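Local coordinates for E3 19 kDa protein (Human adenovirus E serotype 4, PDB 5IRO) that probably binds MHC class I heavy chains and retains them in the endoplasmic reticulum, thereby impairing their transport to the surface of the infected cell, at residues Val31-Gly36 / Ile44-Lys49. Numbering follows the deposited sequence.
Sequences VLIKCG and IQYKNK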
ATOM      1  N   VAL D  31      12.337  -3.903  13.292  1.00 34.90           N
ATOM      2  CA  VAL D  31      13.523  -4.744  13.352  1.00 39.81           C
ATOM      3  C   VAL D  31      13.349  -5.995  12.501  1.00 37.78           C
ATOM      4  O   VAL D  31      12.296  -6.634  12.535  1.00 39.98           O
ATOM      5  CB  VAL D  31      13.802  -5.186  14.805  1.00 34.34           C
ATOM      6  CG1 VAL D  31      15.073  -6.013  14.884  1.00 31.98           C
ATOM      7  CG2 VAL D  31      13.881  -3.980  15.725  1.00 30.10           C
ATOM      8  N   LEU D  32      14.382  -6.339  11.739  1.00 35.46           N
ATOM      9  CA  LEU D  32      14.343  -7.530  10.900  1.00 35.87           C
ATOM     10  C   LEU D  32      15.615  -8.348  11.079  1.00 35.66           C
ATOM     11  O   LEU D  32      16.641  -8.044  10.477  1.00 35.28           O
ATOM     12  CB  LEU D  32      14.198  -7.141   9.431  1.00 37.85           C
ATOM     13  CG  LEU D  32      14.049  -8.324   8.473  1.00 42.69           C
ATOM     14  CD1 LEU D  32      12.619  -8.844   8.469  1.00 39.49           C
ATOM     15  CD2 LEU D  32      14.507  -7.952   7.077  1.00 40.44           C
ATOM     16  N   ILE D  33      15.537  -9.399  11.888  1.00 23.79           N
ATOM     17  CA  ILE D  33      16.676 -10.283  12.110  1.00 24.48           C
ATOM     18  C   ILE D  33      16.686 -11.419  11.094  1.00 24.36           C
ATOM     19  O   ILE D  33      15.900 -12.364  11.198  1.00 25.22           O
ATOM     20  CB  ILE D  33      16.655 -10.876  13.530  1.00 23.43           C
ATOM     21  CG1 ILE D  33      16.417  -9.769  14.561  1.00 16.67           C
ATOM     22  CG2 ILE D  33      17.954 -11.612  13.823  1.00 21.64           C
ATOM     23  CD1 ILE D  33      16.181 -10.278  15.970  1.00 18.37           C
ATOM     24  N   LYS D  34      17.575 -11.322  10.109  1.00 23.04           N
ATOM     25  CA  LYS D  34      17.664 -12.337   9.065  1.00 28.23           C
ATOM     26  C   LYS D  34      18.846 -13.289   9.262  1.00 37.67           C
ATOM     27  O   LYS D  34      20.007 -12.884   9.195  1.00 35.08           O
ATOM     28  CB  LYS D  34      17.749 -11.681   7.687  1.00 26.99           C
ATOM     29  CG  LYS D  34      17.732 -12.670   6.532  1.00 30.36           C
ATOM     30  CD  LYS D  34      17.688 -11.947   5.198  1.00 31.25           C
ATOM     31  CE  LYS D  34      17.537 -12.922   4.043  1.00 35.88           C
ATOM     32  NZ  LYS D  34      17.569 -12.218   2.732  1.00 24.80           N
ATOM     33  N   CYS D  35      18.538 -14.557   9.504  1.00 55.94           N
ATOM     34  CA  CYS D  35      19.549 -15.602   9.536  1.00 61.66           C
ATOM     35  C   CYS D  35      19.413 -16.486   8.302  1.00 56.39           C
ATOM     36  O   CYS D  35      18.575 -16.223   7.439  1.00 61.02           O
ATOM     37  CB  CYS D  35      19.442 -16.423  10.826  1.00 68.88           C
ATOM     38  SG  CYS D  35      19.762 -15.476  12.338  1.00 54.38           S
ATOM     39  N   GLY D  36      20.223 -17.538   8.223  1.00 48.79           N
ATOM     40  CA  GLY D  36      20.274 -18.353   7.022  1.00 58.76           C
ATOM     41  C   GLY D  36      18.999 -19.112   6.705  1.00 55.01           C
ATOM     42  O   GLY D  36      18.300 -19.576   7.605  1.00 58.16           O
ATOM     43  N   ILE D  44      15.095 -18.613  15.557  1.00 37.45           N
ATOM     44  CA  ILE D  44      15.469 -17.281  16.013  1.00 33.27           C
ATOM     45  C   ILE D  44      14.413 -16.749  16.975  1.00 39.41           C
ATOM     46  O   ILE D  44      13.212 -16.838  16.718  1.00 35.33           O
ATOM     47  CB  ILE D  44      15.733 -16.295  14.841  1.00 37.58           C
ATOM     48  CG1 ILE D  44      16.273 -14.962  15.368  1.00 37.30           C
ATOM     49  CG2 ILE D  44      14.486 -16.085  13.996  1.00 38.83           C
ATOM     50  CD1 ILE D  44      17.589 -15.085  16.096  1.00 32.55           C
ATOM     51  N   GLN D  45      14.872 -16.222  18.104  1.00 38.99           N
ATOM     52  CA  GLN D  45      13.973 -15.660  19.101  1.00 39.50           C
ATOM     53  C   GLN D  45      14.472 -14.278  19.497  1.00 36.30           C
ATOM     54  O   GLN D  45      15.673 -14.072  19.651  1.00 40.09           O
ATOM     55  CB  GLN D  45      13.911 -16.585  20.316  1.00 37.16           C
ATOM     56  CG  GLN D  45      13.355 -15.967  21.587  1.00 36.88           C
ATOM     57  CD  GLN D  45      12.000 -16.528  21.959  1.00 32.92           C
ATOM     58  OE1 GLN D  45      11.651 -17.643  21.570  1.00 35.13           O
ATOM     59  NE2 GLN D  45      11.230 -15.764  22.724  1.00 30.65           N
ATOM     60  N   TYR D  46      13.553 -13.333  19.657  1.00 44.76           N
ATOM     61  CA  TYR D  46      13.922 -11.961  19.985  1.00 48.91           C
ATOM     62  C   TYR D  46      13.322 -11.561  21.333  1.00 49.21           C
ATOM     63  O   TYR D  46      14.038 -11.486  22.331  1.00 54.54           O
ATOM     64  CB  TYR D  46      13.479 -11.004  18.871  1.00 44.90           C
ATOM     65  CG  TYR D  46      13.613  -9.532  19.206  1.00 45.89           C
ATOM     66  CD1 TYR D  46      14.721  -9.048  19.891  1.00 43.31           C
ATOM     67  CD2 TYR D  46      12.630  -8.627  18.829  1.00 41.13           C
ATOM     68  CE1 TYR D  46      14.840  -7.707  20.198  1.00 45.08           C
ATOM     69  CE2 TYR D  46      12.743  -7.283  19.130  1.00 39.99           C
ATOM     70  CZ  TYR D  46      13.849  -6.828  19.814  1.00 41.09           C
ATOM     71  OH  TYR D  46      13.966  -5.492  20.115  1.00 44.91           O
ATOM     72  N   LYS D  47      12.019 -11.302  21.370  1.00 26.66           N
ATOM     73  CA  LYS D  47      11.362 -10.976  22.632  1.00 25.87           C
ATOM     74  C   LYS D  47      10.678 -12.209  23.209  1.00 29.21           C
ATOM     75  O   LYS D  47      11.290 -13.016  23.912  1.00 32.10           O
ATOM     76  CB  LYS D  47      10.300  -9.893  22.418  1.00 22.44           C
ATOM     77  CG  LYS D  47      10.843  -8.498  22.138  1.00 27.78           C
ATOM     78  CD  LYS D  47       9.714  -7.518  21.823  1.00 24.94           C
ATOM     79  CE  LYS D  47      10.243  -6.131  21.477  1.00 27.58           C
ATOM     80  NZ  LYS D  47       9.181  -5.244  20.915  1.00 24.37           N
ATOM     81  N   ASN D  48       9.398 -12.337  22.887  1.00 27.13           N
ATOM     82  CA  ASN D  48       8.586 -13.468  23.299  1.00 36.22           C
ATOM     83  C   ASN D  48       8.019 -14.069  22.028  1.00 28.51           C
ATOM     84  O   ASN D  48       7.042 -14.819  22.040  1.00 33.05           O
ATOM     85  CB  ASN D  48       7.477 -13.018  24.248  1.00 37.63           C
ATOM     86  CG  ASN D  48       8.021 -12.365  25.505  1.00 38.81           C
ATOM     87  OD1 ASN D  48       9.110 -12.700  25.970  1.00 35.17           O
ATOM     88  ND2 ASN D  48       7.268 -11.420  26.056  1.00 38.07           N
ATOM     89  N   LYS D  49       8.665 -13.714  20.923  1.00 16.71           N
ATOM     90  CA  LYS D  49       8.257 -14.138  19.598  1.00 15.23           C
ATOM     91  C   LYS D  49       9.360 -14.995  19.001  1.00 22.04           C
ATOM     92  O   LYS D  49      10.532 -14.619  19.016  1.00 16.88           O
ATOM     93  CB  LYS D  49       7.981 -12.923  18.708  1.00 15.70           C
ATOM     94  CG  LYS D  49       7.803 -13.242  17.233  1.00 21.81           C
ATOM     95  CD  LYS D  49       7.579 -11.971  16.428  1.00 17.27           C
ATOM     96  CE  LYS D  49       7.321 -12.275  14.963  1.00 18.04           C
ATOM     97  NZ  LYS D  49       6.941 -11.050  14.206  1.00 15.96           N
TER
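I33, on strand 29-34, fills part of the buried core between the two antiparallel sheets of the E3-19K lumenal domain, where it meets I44 and Y46 from strand 43-45 and the loop after it. The two branches of I33 divide the work: chi1 of -48° sets CG1 beside the backbone N and leaves CG2 anti to it, and the branches part toward Y46 and I44 respectively. CG2 lies 4.1 Å from I44 CG1, the two side chains passing at a slant. The other branch ends at CD1, which sits 4.0 Å from Y46 CB; these side chains cross nearly perpendicularly, and CD1 comes to the CB-CG end of the tyrosine obliquely. C35 SG, in a disulfide with C18, is a looser neighbour, 4.4 Å from I44 CD1. Where the strand ends, Q45 NE2 donates to K47 O at 3.0 Å, from above the carbonyl plane. K47 CG rests 3.7 Å above the plane of the Y46 ring, near its rim. Y67 of strand 66-72 touches both isoleucines, and Y46 OH bonds to P64 O. I33 and I44 belong to strands of different sheets, both buried and directed toward each other with purely apolar contacts, as in the face-to-face packing of a beta-sandwich.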